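Local coordinates for protein Vng1086c (PDB 2GF4) that is of unknown function but binds calcium, and is a mostly helical member of an uncharacterised protein family, seen as a four-chain assembly, at residues E8-M13 / V39-V44; M1-L6 / K46-H51; E35-E40 / H51-F56; T29-Y34 / N60-A65. All blocks are in the same frame, centred on the assembly; numbering follows the deposited sequence.

Interaction 1 of 4, residues E8-M13 / V39-V44; sequences ELHEQM and VEPSHV. With CA (calcium ion), chain C.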
loop_
_atom_site.group_PDB
_atom_site.type_symbol
_atom_site.label_atom_id
_atom_site.label_comp_id
_atom_site.label_asym_id
_atom_site.label_seq_id
_atom_site.Cartn_x
_atom_site.Cartn_y
_atom_site.Cartn_z
ATOM N N GLU A 8 -5.206 8.477 20.321
ATOM C CA GLU A 8 -5.621 7.176 20.839
ATOM C C GLU A 8 -5.429 6.103 19.774
ATOM O O GLU A 8 -5.059 4.976 20.109
ATOM C CB GLU A 8 -7.077 7.256 21.312
ATOM C CG GLU A 8 -7.191 8.030 22.640
ATOM C CD GLU A 8 -8.623 8.292 23.084
ATOM O OE1 GLU A 8 -9.231 7.417 23.734
ATOM O OE2 GLU A 8 -9.153 9.386 22.789
ATOM N N LEU A 9 -5.656 6.440 18.507
ATOM C CA LEU A 9 -5.477 5.466 17.430
ATOM C C LEU A 9 -3.986 5.159 17.330
ATOM O O LEU A 9 -3.610 3.987 17.240
ATOM C CB LEU A 9 -6.000 6.060 16.125
ATOM C CG LEU A 9 -5.949 5.149 14.894
ATOM C CD1 LEU A 9 -6.790 3.953 15.126
ATOM C CD2 LEU A 9 -6.449 5.878 13.704
ATOM N N HIS A 10 -3.143 6.186 17.313
ATOM C CA HIS A 10 -1.705 5.985 17.261
ATOM C C HIS A 10 -1.261 5.109 18.476
ATOM O O HIS A 10 -0.512 4.151 18.268
ATOM C CB HIS A 10 -1.039 7.348 17.259
ATOM C CG HIS A 10 0.426 7.321 16.955
ATOM N ND1 HIS A 10 1.193 8.463 16.886
ATOM C CD2 HIS A 10 1.272 6.288 16.737
ATOM C CE1 HIS A 10 2.443 8.130 16.649
ATOM N NE2 HIS A 10 2.518 6.821 16.551
ATOM N N GLU A 11 -1.743 5.386 19.701
ATOM C CA GLU A 11 -1.358 4.593 20.889
ATOM C C GLU A 11 -1.671 3.131 20.671
ATOM O O GLU A 11 -0.818 2.284 20.946
ATOM C CB GLU A 11 -2.123 5.077 22.124
ATOM C CG GLU A 11 -1.345 4.975 23.437
ATOM C CD GLU A 11 -1.509 6.243 24.270
ATOM O OE1 GLU A 11 -0.498 6.840 24.706
ATOM O OE2 GLU A 11 -2.676 6.650 24.482
ATOM N N GLN A 12 -2.876 2.821 20.188
ATOM C CA GLN A 12 -3.236 1.428 19.976
ATOM C C GLN A 12 -2.431 0.773 18.846
ATOM O O GLN A 12 -2.072 -0.402 18.975
ATOM C CB GLN A 12 -4.740 1.312 19.721
ATOM C CG GLN A 12 -5.592 1.562 20.974
ATOM C CD GLN A 12 -5.201 0.696 22.163
ATOM O OE1 GLN A 12 -4.806 -0.457 22.017
ATOM N NE2 GLN A 12 -5.358 1.252 23.346
HETATM N N MSE A 13 -2.140 1.490 17.761
HETATM C CA MSE A 13 -1.353 0.896 16.682
HETATM C C MSE A 13 0.040 0.601 17.204
HETATM O O MSE A 13 0.707 -0.295 16.671
HETATM C CB MSE A 13 -1.276 1.845 15.501
HETATM C CG MSE A 13 -2.577 1.783 14.685
HETATM SE SE MSE A 13 -2.928 -0.087 13.939
HETATM C CE MSE A 13 -1.386 -0.359 12.588
ATOM N N VAL A 39 7.737 10.063 15.228
ATOM C CA VAL A 39 6.524 10.702 15.737
ATOM C C VAL A 39 5.888 9.609 16.582
ATOM O O VAL A 39 5.499 8.543 16.068
ATOM C CB VAL A 39 5.572 11.122 14.648
ATOM C CG1 VAL A 39 4.269 11.534 15.263
ATOM C CG2 VAL A 39 6.156 12.300 13.941
ATOM N N GLU A 40 5.730 9.880 17.861
ATOM C CA GLU A 40 5.229 8.856 18.743
ATOM C C GLU A 40 3.967 9.263 19.481
ATOM O O GLU A 40 3.599 10.434 19.557
ATOM C CB GLU A 40 6.386 8.456 19.665
ATOM C CG GLU A 40 7.662 8.081 18.867
ATOM C CD GLU A 40 8.798 7.671 19.757
ATOM O OE1 GLU A 40 8.570 7.361 20.945
ATOM O OE2 GLU A 40 9.945 7.624 19.290
ATOM N N PRO A 41 3.274 8.296 20.025
ATOM C CA PRO A 41 2.049 8.611 20.747
ATOM C C PRO A 41 2.178 9.636 21.848
ATOM O O PRO A 41 1.246 10.425 22.062
ATOM C CB PRO A 41 1.607 7.264 21.271
ATOM C CG PRO A 41 2.225 6.343 20.385
ATOM C CD PRO A 41 3.537 6.854 20.026
ATOM N N SER A 42 3.317 9.635 22.531
ATOM C CA SER A 42 3.524 10.557 23.643
ATOM C C SER A 42 3.794 11.961 23.150
ATOM O O SER A 42 3.731 12.911 23.943
ATOM C CB SER A 42 4.680 10.064 24.512
ATOM O OG SER A 42 5.911 10.153 23.791
ATOM N N HIS A 43 4.070 12.120 21.860
ATOM C CA HIS A 43 4.326 13.472 21.323
ATOM C C HIS A 43 2.996 14.200 21.080
ATOM O O HIS A 43 2.679 14.619 19.944
ATOM C CB HIS A 43 5.112 13.362 20.021
ATOM C CG HIS A 43 6.417 12.615 20.164
ATOM N ND1 HIS A 43 7.224 12.323 19.088
ATOM C CD2 HIS A 43 7.042 12.090 21.250
ATOM C CE1 HIS A 43 8.279 11.657 19.499
ATOM N NE2 HIS A 43 8.194 11.500 20.804
ATOM N N VAL A 44 2.275 14.432 22.164
ATOM C CA VAL A 44 0.976 15.057 22.060
ATOM C C VAL A 44 0.942 16.436 21.491
ATOM O O VAL A 44 -0.119 16.876 21.049
ATOM C CB VAL A 44 0.242 15.025 23.409
ATOM C CG1 VAL A 44 0.108 13.584 23.826
ATOM C CG2 VAL A 44 0.975 15.827 24.439
HETATM CA CA CA C . 11.712 7.418 17.801
HETATM O O HOH W 1 13.028 7.527 15.655
HETATM O O HOH W 2 9.861 6.435 16.386
HETATM O O HOH W 3 12.341 4.885 18.182
#
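H10 lays one face of its imidazole against the pyrrolidine ring of P41, the two side chains crossing at about a right angle. P41 CG stands 3.8 Å from the centroid of the H10 ring and only 13° off its normal, which meets the geometry of a CH-pi contact. The backbone nitrogen of P41 covers the same face nearer the rim. A first torsion that sets CG anti to the backbone N (chi1 -169°) carries the ring outward from helix 3-21, so that its CE1 corner runs edge-on into the loop and comes 3.1 Å from V39 O. Both ring nitrogens have partners beyond this pair of segments, NE2 with Y34 OH and ND1 with H51 ND1, and these bonds fix the rotation of the ring. On the outer side, P41 CB packs 4.0 Å from E11 CA. A type I turn from E40 to H43, closed by H43 N to E40 O, presents P41 to the helix, while E40 OE2 binds calcium at 2.3 Å on the side away from it. The contact thus ties the 39-44 loop, between helices 32-37 and 48-71, to helix 3-21, with H10 also packing on A54, V55 and L58 of helix 48-71.

Interaction 2 of 4, residues M1-L6 / K46-H51; sequences MHKDEL and KSKSEH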
loop_
_atom_site.group_PDB
_atom_site.type_symbol
_atom_site.label_atom_id
_atom_site.label_comp_id
_atom_site.label_asym_id
_atom_site.label_seq_id
_atom_site.Cartn_x
_atom_site.Cartn_y
_atom_site.Cartn_z
HETATM N N MSE A 1 -12.092 13.533 12.183
HETATM C CA MSE A 1 -11.397 12.822 13.293
HETATM C C MSE A 1 -10.690 13.824 14.205
HETATM O O MSE A 1 -9.826 14.575 13.765
HETATM C CB MSE A 1 -10.393 11.819 12.712
HETATM C CG MSE A 1 -9.535 11.104 13.742
HETATM SE SE MSE A 1 -8.645 9.552 12.997
HETATM C CE MSE A 1 -7.713 10.419 11.546
ATOM N N HIS A 2 -11.071 13.835 15.477
ATOM C CA HIS A 2 -10.475 14.756 16.445
ATOM C C HIS A 2 -9.024 14.413 16.763
ATOM O O HIS A 2 -8.567 13.311 16.463
ATOM C CB HIS A 2 -11.300 14.752 17.728
ATOM C CG HIS A 2 -12.682 15.291 17.545
ATOM N ND1 HIS A 2 -12.924 16.537 17.008
ATOM C CD2 HIS A 2 -13.895 14.741 17.789
ATOM C CE1 HIS A 2 -14.229 16.730 16.923
ATOM N NE2 HIS A 2 -14.841 15.656 17.391
ATOM N N LYS A 3 -8.295 15.352 17.363
ATOM C CA LYS A 3 -6.904 15.076 17.693
ATOM C C LYS A 3 -6.802 14.019 18.790
ATOM O O LYS A 3 -5.981 13.107 18.689
ATOM C CB LYS A 3 -6.149 16.344 18.104
ATOM C CG LYS A 3 -4.658 16.065 18.298
ATOM C CD LYS A 3 -3.790 17.312 18.379
ATOM C CE LYS A 3 -2.322 16.912 18.508
ATOM N NZ LYS A 3 -1.393 18.075 18.547
ATOM N N ASP A 4 -7.619 14.126 19.838
ATOM C CA ASP A 4 -7.579 13.090 20.892
ATOM C C ASP A 4 -7.921 11.690 20.319
ATOM O O ASP A 4 -7.436 10.688 20.846
ATOM C CB ASP A 4 -8.575 13.427 21.988
ATOM C CG ASP A 4 -8.092 14.561 22.881
ATOM O OD1 ASP A 4 -6.989 15.099 22.637
ATOM O OD2 ASP A 4 -8.805 14.922 23.826
ATOM N N GLU A 5 -8.786 11.597 19.306
ATOM C CA GLU A 5 -9.103 10.279 18.733
ATOM C C GLU A 5 -7.868 9.797 17.964
ATOM O O GLU A 5 -7.519 8.626 18.042
ATOM C CB GLU A 5 -10.293 10.371 17.776
ATOM C CG GLU A 5 -11.594 10.756 18.481
ATOM C CD GLU A 5 -12.724 11.093 17.524
ATOM O OE1 GLU A 5 -12.515 11.734 16.465
ATOM O OE2 GLU A 5 -13.879 10.748 17.838
ATOM N N LEU A 6 -7.203 10.673 17.223
ATOM C CA LEU A 6 -6.028 10.253 16.468
ATOM C C LEU A 6 -4.882 9.823 17.387
ATOM O O LEU A 6 -4.161 8.877 17.054
ATOM C CB LEU A 6 -5.618 11.405 15.574
ATOM C CG LEU A 6 -4.446 11.259 14.601
ATOM C CD1 LEU A 6 -4.670 10.174 13.584
ATOM C CD2 LEU A 6 -4.301 12.568 13.915
ATOM N N LYS A 46 2.716 17.371 18.815
ATOM C CA LYS A 46 2.995 17.407 17.386
ATOM C C LYS A 46 1.660 17.449 16.615
ATOM O O LYS A 46 0.586 17.125 17.166
ATOM C CB LYS A 46 3.830 16.209 16.990
ATOM C CG LYS A 46 5.263 16.357 17.424
ATOM C CD LYS A 46 6.008 15.092 17.095
ATOM C CE LYS A 46 7.435 15.304 17.466
ATOM N NZ LYS A 46 8.282 14.286 16.860
ATOM N N SER A 47 1.725 17.831 15.358
ATOM C CA SER A 47 0.527 18.007 14.541
ATOM C C SER A 47 -0.372 16.815 14.225
ATOM O O SER A 47 0.049 15.659 14.322
ATOM C CB SER A 47 0.929 18.699 13.222
ATOM O OG SER A 47 1.532 17.797 12.276
ATOM N N LYS A 48 -1.636 17.102 13.934
ATOM C CA LYS A 48 -2.579 16.063 13.527
ATOM C C LYS A 48 -1.962 15.373 12.306
ATOM O O LYS A 48 -2.059 14.155 12.167
ATOM C CB LYS A 48 -3.878 16.694 13.083
ATOM C CG LYS A 48 -4.936 16.673 14.132
ATOM C CD LYS A 48 -6.187 17.289 13.534
ATOM C CE LYS A 48 -7.420 16.452 13.859
ATOM N NZ LYS A 48 -8.436 16.347 12.758
ATOM N N SER A 49 -1.335 16.144 11.413
ATOM C CA SER A 49 -0.736 15.585 10.201
ATOM C C SER A 49 0.417 14.629 10.476
ATOM O O SER A 49 0.563 13.624 9.769
ATOM C CB SER A 49 -0.269 16.733 9.323
ATOM O OG SER A 49 0.550 16.249 8.270
ATOM N N GLU A 50 1.242 14.944 11.478
ATOM C CA GLU A 50 2.348 14.066 11.831
ATOM C C GLU A 50 1.753 12.784 12.426
ATOM O O GLU A 50 2.267 11.703 12.163
ATOM C CB GLU A 50 3.255 14.763 12.855
ATOM C CG GLU A 50 4.030 15.917 12.201
ATOM C CD GLU A 50 4.824 16.773 13.164
ATOM O OE1 GLU A 50 4.227 17.564 13.925
ATOM O OE2 GLU A 50 6.061 16.684 13.171
ATOM N N HIS A 51 0.671 12.878 13.197
ATOM C CA HIS A 51 0.109 11.663 13.778
ATOM C C HIS A 51 -0.583 10.792 12.760
ATOM O O HIS A 51 -0.524 9.567 12.878
ATOM C CB HIS A 51 -0.781 12.040 14.935
ATOM C CG HIS A 51 0.016 12.334 16.176
ATOM N ND1 HIS A 51 0.627 11.343 16.915
ATOM C CD2 HIS A 51 0.352 13.503 16.767
ATOM C CE1 HIS A 51 1.303 11.890 17.899
ATOM N NE2 HIS A 51 1.148 13.194 17.836
#
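Two helix starts lie side by side here, the CA atoms of K3 and K48 being 6.1 Å apart and those of L6 and H51 6.8 Å, with H2 and S47 at the respective N-cap positions. Two lysines reach across in opposite directions, each ending on a main-chain carbonyl of the other segment. K3, extended beyond CG and with CG anti to the backbone N (chi1 -174°), places NZ 2.6 Å from K46 O. That ammonium approaches from above the carbonyl plane, 37° out of it, and also bonds V44 O. K48 is bent at chi3 and chi4, and its NZ meets M1 O almost along the C=O axis in a very short bond of 2.5 Å. Its CG lies 4.2 Å from K3 CB, so the aliphatic parts of the two lysines touch before their ends diverge. Deeper in, L6 CD2 presses against H51 CB at 3.7 Å and against K48 O at 3.3 Å. S47 and E50 form a capping box: S47 OG accepts from E50 N, while E50 OE1 takes both S47 N and S47 OG on its anti lone pair. In the other segment, E5 OE1 uses the same kind of lone pair for H2 N, and it also receives D24 N of the second subunit. Chemically, the carbonyls held by the lysines precede the two helices, so the positive ends secure the chain just before each helix begins; lying near helix N-termini, both ammonium groups probably feel an unfavourable dipole, and each is hydrogen-bonded to a carbonyl.

Interaction 3 of 4, residues E35-E40 / H51-F56; sequences EELDVE and HKHAVF. With CA (calcium ion), chain C.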
loop_
_atom_site.group_PDB
_atom_site.type_symbol
_atom_site.label_atom_id
_atom_site.label_comp_id
_atom_site.label_asym_id
_atom_site.label_seq_id
_atom_site.Cartn_x
_atom_site.Cartn_y
_atom_site.Cartn_z
ATOM N N GLU A 35 9.799 4.279 12.441
ATOM C CA GLU A 35 10.805 4.819 13.358
ATOM C C GLU A 35 11.566 6.001 12.759
ATOM O O GLU A 35 11.999 6.872 13.505
ATOM C CB GLU A 35 11.757 3.708 13.778
ATOM C CG GLU A 35 11.043 2.477 14.345
ATOM C CD GLU A 35 10.583 2.667 15.766
ATOM O OE1 GLU A 35 11.029 3.642 16.402
ATOM O OE2 GLU A 35 9.789 1.851 16.291
ATOM N N GLU A 36 11.739 6.047 11.440
ATOM C CA GLU A 36 12.413 7.193 10.832
ATOM C C GLU A 36 11.589 8.446 11.046
ATOM O O GLU A 36 12.153 9.523 11.169
ATOM C CB GLU A 36 12.555 7.009 9.335
ATOM C CG GLU A 36 13.479 5.896 8.969
ATOM C CD GLU A 36 13.613 5.737 7.474
ATOM O OE1 GLU A 36 13.210 6.650 6.712
ATOM O OE2 GLU A 36 14.144 4.697 7.037
ATOM N N LEU A 37 10.269 8.340 11.058
ATOM C CA LEU A 37 9.459 9.529 11.245
ATOM C C LEU A 37 9.667 10.162 12.627
ATOM O O LEU A 37 9.591 11.379 12.761
ATOM C CB LEU A 37 7.989 9.146 11.061
ATOM C CG LEU A 37 6.956 10.222 11.406
ATOM C CD1 LEU A 37 7.139 11.330 10.462
ATOM C CD2 LEU A 37 5.564 9.710 11.304
ATOM N N ASP A 38 9.969 9.334 13.626
ATOM C CA ASP A 38 10.122 9.776 15.003
ATOM C C ASP A 38 8.935 10.578 15.484
ATOM O O ASP A 38 9.092 11.667 16.046
ATOM C CB ASP A 38 11.444 10.521 15.289
ATOM C CG ASP A 38 11.690 10.699 16.804
ATOM O OD1 ASP A 38 11.290 9.827 17.596
ATOM O OD2 ASP A 38 12.296 11.691 17.258
ATOM N N VAL A 39 7.737 10.063 15.228
ATOM C CA VAL A 39 6.524 10.702 15.737
ATOM C C VAL A 39 5.888 9.609 16.582
ATOM O O VAL A 39 5.499 8.543 16.068
ATOM C CB VAL A 39 5.572 11.122 14.648
ATOM C CG1 VAL A 39 4.269 11.534 15.263
ATOM C CG2 VAL A 39 6.156 12.300 13.941
ATOM N N GLU A 40 5.730 9.880 17.861
ATOM C CA GLU A 40 5.229 8.856 18.743
ATOM C C GLU A 40 3.967 9.263 19.481
ATOM O O GLU A 40 3.599 10.434 19.557
ATOM C CB GLU A 40 6.386 8.456 19.665
ATOM C CG GLU A 40 7.662 8.081 18.867
ATOM C CD GLU A 40 8.798 7.671 19.757
ATOM O OE1 GLU A 40 8.570 7.361 20.945
ATOM O OE2 GLU A 40 9.945 7.624 19.290
ATOM N N HIS A 51 0.671 12.878 13.197
ATOM C CA HIS A 51 0.109 11.663 13.778
ATOM C C HIS A 51 -0.583 10.792 12.760
ATOM O O HIS A 51 -0.524 9.567 12.878
ATOM C CB HIS A 51 -0.781 12.040 14.935
ATOM C CG HIS A 51 0.016 12.334 16.176
ATOM N ND1 HIS A 51 0.627 11.343 16.915
ATOM C CD2 HIS A 51 0.352 13.503 16.767
ATOM C CE1 HIS A 51 1.303 11.890 17.899
ATOM N NE2 HIS A 51 1.148 13.194 17.836
ATOM N N LYS A 52 -1.227 11.409 11.770
ATOM C CA LYS A 52 -1.874 10.662 10.686
ATOM C C LYS A 52 -0.785 9.923 9.928
ATOM O O LYS A 52 -0.967 8.764 9.579
ATOM C CB LYS A 52 -2.538 11.608 9.709
ATOM C CG LYS A 52 -3.830 12.123 10.241
ATOM C CD LYS A 52 -4.607 12.747 9.126
ATOM C CE LYS A 52 -4.922 14.156 9.511
ATOM N NZ LYS A 52 -5.068 15.020 8.322
ATOM N N HIS A 53 0.336 10.602 9.667
ATOM C CA HIS A 53 1.461 10.034 8.940
ATOM C C HIS A 53 1.967 8.845 9.729
ATOM O O HIS A 53 2.219 7.799 9.135
ATOM C CB HIS A 53 2.535 11.103 8.812
ATOM C CG HIS A 53 3.684 10.752 7.901
ATOM N ND1 HIS A 53 3.787 9.558 7.221
ATOM C CD2 HIS A 53 4.781 11.470 7.565
ATOM C CE1 HIS A 53 4.897 9.559 6.508
ATOM N NE2 HIS A 53 5.516 10.705 6.701
ATOM N N ALA A 54 2.110 8.973 11.047
ATOM C CA ALA A 54 2.602 7.844 11.830
ATOM C C ALA A 54 1.624 6.681 11.788
ATOM O O ALA A 54 2.059 5.536 11.710
ATOM C CB ALA A 54 2.844 8.264 13.289
ATOM N N VAL A 55 0.326 6.927 11.825
ATOM C CA VAL A 55 -0.589 5.792 11.774
ATOM C C VAL A 55 -0.519 5.151 10.388
ATOM O O VAL A 55 -0.595 3.927 10.276
ATOM C CB VAL A 55 -1.981 6.245 12.140
ATOM C CG1 VAL A 55 -2.969 5.175 11.819
ATOM C CG2 VAL A 55 -2.005 6.507 13.631
ATOM N N PHE A 56 -0.371 5.970 9.352
ATOM C CA PHE A 56 -0.219 5.467 7.984
ATOM C C PHE A 56 0.979 4.512 7.923
ATOM O O PHE A 56 0.856 3.390 7.432
ATOM C CB PHE A 56 0.052 6.652 7.062
ATOM C CG PHE A 56 0.282 6.257 5.651
ATOM C CD1 PHE A 56 1.557 5.992 5.181
ATOM C CD2 PHE A 56 -0.775 6.202 4.765
ATOM C CE1 PHE A 56 1.749 5.634 3.873
ATOM C CE2 PHE A 56 -0.578 5.843 3.463
ATOM C CZ PHE A 56 0.679 5.575 3.013
HETATM CA CA CA C . 11.712 7.418 17.801
HETATM O O HOH W 1 13.028 7.527 15.655
HETATM O O HOH W 2 9.861 6.435 16.386
HETATM O O HOH W 3 12.341 4.885 18.182
#
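E35 OE1 accepts two hydrogen bonds from calcium-bound waters, from water 2 at 3.0 Å and from water 3 at 2.5 Å. This acidic calcium site occupies the turn that ends helix 32-37, where D38 leaves helical geometry with a positive phi of 52°. Five oxygens hold the ion: D38 OD1 at 2.5 Å, E40 OE2 and three waters. E35 thus forms a second shell, its backbone O accepting from water 1, so that it positions all three water ligands. Away from the ion, the same turn packs on helix 48-71. L37, its CG anti to the backbone N (chi1 172°), splits its methyls: CD2 rests 3.7 Å from A54 CB and over one face of the H53 ring, while CD1 approaches H53 CD2. The polar end of H53 belongs to an intersubunit bond, from NE2 to E68 OE1 of the third subunit. V39 follows with CG1 beside A54 CB and above one face of H51, 4.1 Å from the ring centroid and 19° off the normal, a CH-pi contact. Besides its bond to H10, H51 uses NE2 for H43 O. E40 O lies at the ring edge, near its plane, 3.2 Å from H51 CE1.

Interaction 4 of 4, residues T29-Y34 / N60-A65; sequences TAFAAY and NALAAA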
loop_
_atom_site.group_PDB
_atom_site.type_symbol
_atom_site.label_atom_id
_atom_site.label_comp_id
_atom_site.label_asym_id
_atom_site.label_seq_id
_atom_site.Cartn_x
_atom_site.Cartn_y
_atom_site.Cartn_z
ATOM N N THR A 29 12.551 -5.762 11.619
ATOM C CA THR A 29 12.805 -4.462 10.994
ATOM C C THR A 29 11.542 -3.959 10.266
ATOM O O THR A 29 11.595 -2.924 9.579
ATOM C CB THR A 29 13.918 -4.575 9.924
ATOM O OG1 THR A 29 13.485 -5.397 8.823
ATOM C CG2 THR A 29 15.068 -5.296 10.490
ATOM N N ALA A 30 10.402 -4.613 10.450
ATOM C CA ALA A 30 9.226 -4.233 9.699
ATOM C C ALA A 30 8.769 -2.819 9.813
ATOM O O ALA A 30 8.216 -2.255 8.857
ATOM C CB ALA A 30 8.123 -5.147 10.054
ATOM N N PHE A 31 9.025 -2.218 10.953
ATOM C CA PHE A 31 8.545 -0.868 11.117
ATOM C C PHE A 31 9.629 0.155 10.994
ATOM O O PHE A 31 9.512 1.236 11.576
ATOM C CB PHE A 31 7.836 -0.764 12.456
ATOM C CG PHE A 31 6.681 -1.694 12.566
ATOM C CD1 PHE A 31 6.833 -2.956 13.100
ATOM C CD2 PHE A 31 5.434 -1.311 12.118
ATOM C CE1 PHE A 31 5.769 -3.801 13.180
ATOM C CE2 PHE A 31 4.380 -2.167 12.203
ATOM C CZ PHE A 31 4.548 -3.405 12.735
ATOM N N ALA A 32 10.643 -0.115 10.212
ATOM C CA ALA A 32 11.700 0.867 10.151
ATOM C C ALA A 32 11.325 2.199 9.565
ATOM O O ALA A 32 11.944 3.196 9.935
ATOM C CB ALA A 32 12.837 0.313 9.466
ATOM N N ALA A 33 10.330 2.259 8.691
ATOM C CA ALA A 33 9.943 3.568 8.193
ATOM C C ALA A 33 9.210 4.363 9.280
ATOM O O ALA A 33 9.404 5.579 9.354
ATOM C CB ALA A 33 9.086 3.413 7.064
ATOM N N TYR A 34 8.357 3.725 10.086
ATOM C CA TYR A 34 7.686 4.458 11.152
ATOM C C TYR A 34 8.753 5.031 12.092
ATOM O O TYR A 34 8.621 6.181 12.483
ATOM C CB TYR A 34 6.767 3.528 11.930
ATOM C CG TYR A 34 6.305 4.080 13.245
ATOM C CD1 TYR A 34 5.252 4.985 13.313
ATOM C CD2 TYR A 34 6.891 3.653 14.427
ATOM C CE1 TYR A 34 4.803 5.433 14.513
ATOM C CE2 TYR A 34 6.453 4.105 15.625
ATOM C CZ TYR A 34 5.408 4.985 15.652
ATOM O OH TYR A 34 4.971 5.462 16.847
ATOM N N ASN A 60 0.515 0.541 7.069
ATOM C CA ASN A 60 1.228 0.101 5.914
ATOM C C ASN A 60 2.233 -0.957 6.240
ATOM O O ASN A 60 2.359 -1.950 5.529
ATOM C CB ASN A 60 1.957 1.254 5.385
ATOM C CG ASN A 60 1.858 1.321 3.970
ATOM O OD1 ASN A 60 2.802 1.030 3.259
ATOM N ND2 ASN A 60 0.678 1.663 3.499
ATOM N N ALA A 61 2.995 -0.735 7.296
ATOM C CA ALA A 61 4.012 -1.701 7.623
ATOM C C ALA A 61 3.460 -3.019 8.083
ATOM O O ALA A 61 4.064 -4.057 7.812
ATOM C CB ALA A 61 4.879 -1.155 8.646
ATOM N N LEU A 62 2.348 -3.004 8.806
ATOM C CA LEU A 62 1.787 -4.262 9.241
ATOM C C LEU A 62 1.365 -5.017 7.982
ATOM O O LEU A 62 1.628 -6.212 7.879
ATOM C CB LEU A 62 0.588 -3.983 10.116
ATOM C CG LEU A 62 0.049 -5.195 10.843
ATOM C CD1 LEU A 62 1.052 -5.652 11.874
ATOM C CD2 LEU A 62 -1.239 -4.810 11.497
ATOM N N ALA A 63 0.738 -4.346 7.025
ATOM C CA ALA A 63 0.300 -5.042 5.821
ATOM C C ALA A 63 1.474 -5.571 5.017
ATOM O O ALA A 63 1.401 -6.689 4.515
ATOM C CB ALA A 63 -0.518 -4.132 5.021
ATOM N N ALA A 64 2.552 -4.802 4.902
ATOM C CA ALA A 64 3.730 -5.288 4.179
ATOM C C ALA A 64 4.311 -6.520 4.880
ATOM O O ALA A 64 4.798 -7.419 4.205
ATOM C CB ALA A 64 4.762 -4.224 4.130
ATOM N N ALA A 65 4.301 -6.571 6.208
ATOM C CA ALA A 65 4.830 -7.750 6.873
ATOM C C ALA A 65 3.951 -8.983 6.602
ATOM O O ALA A 65 4.471 -10.091 6.538
ATOM C CB ALA A 65 4.906 -7.493 8.313
HETATM O O HOH W 4 6.665 -3.647 6.662
#
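F31 and A61 make the tight part of this contact, with F31 CD2 and A61 CB only 3.5 Å apart and their CA atoms, at 5.8 Å, the nearest pair across the segments. The phenyl group gets there through a first torsion that places CG anti to the carbonyl carbon (chi1 -60°), which brings one side of the ring against helix 48-71. A61 CB meets that side obliquely, at CD2 and CE2. Further along the ring, CZ lies 4.2 Å from L62 CD1, although the CB of L62 is directed away from the 29-34 segment. The A61 methyl touches a second group as well, with its CB 3.5 Å from A30 O, which is consistent with the short CA separation. K17 and L58 add further packing around F31. The looser part lies on the A30 side. There A30 CB and A65 CB merely approach at 4.3 Å, and the polar groups are linked through solvent: water 4 donates both to A30 O at 3.0 Å and to A61 O at 2.9 Å. The link between the two backbones is therefore mediated by water, whereas the direct side-chain contacts are apolar. T29 to A32 form a type I turn, closed by A32 N to T29 O, and F31 occupies the N-cap position of helix 32-37. From that position F31 packs on A61 and L62, joining the beginning of a short helix to the middle of a long one in the helix-to-helix packing of this all-helical subunit.

In the fold
Interactions 1, 2 and 3 cluster on one side of the chain's centre, their centres 8 to 11 Å apart, while interaction 4 lies about 11 Å from interaction 3 and 20 Å from interaction 2. Helix 48-71 carries one segment of interactions 2, 3 and 4 in the order 46-51, 51-56, 60-65. Their partners come from helix 3-21 (interaction 2) and helix 32-37 (interactions 3 and 4), whereas interaction 1 pairs helix 3-21 with the 39-44 loop. That loop shares V39 and E40 with interaction 3, and H51 joins interactions 2 and 3. The bonds H10 to H51 and H10 to Y34 connect interaction 1 to its neighbours, so one continuous network links the helix starts, the calcium turn and the long helix.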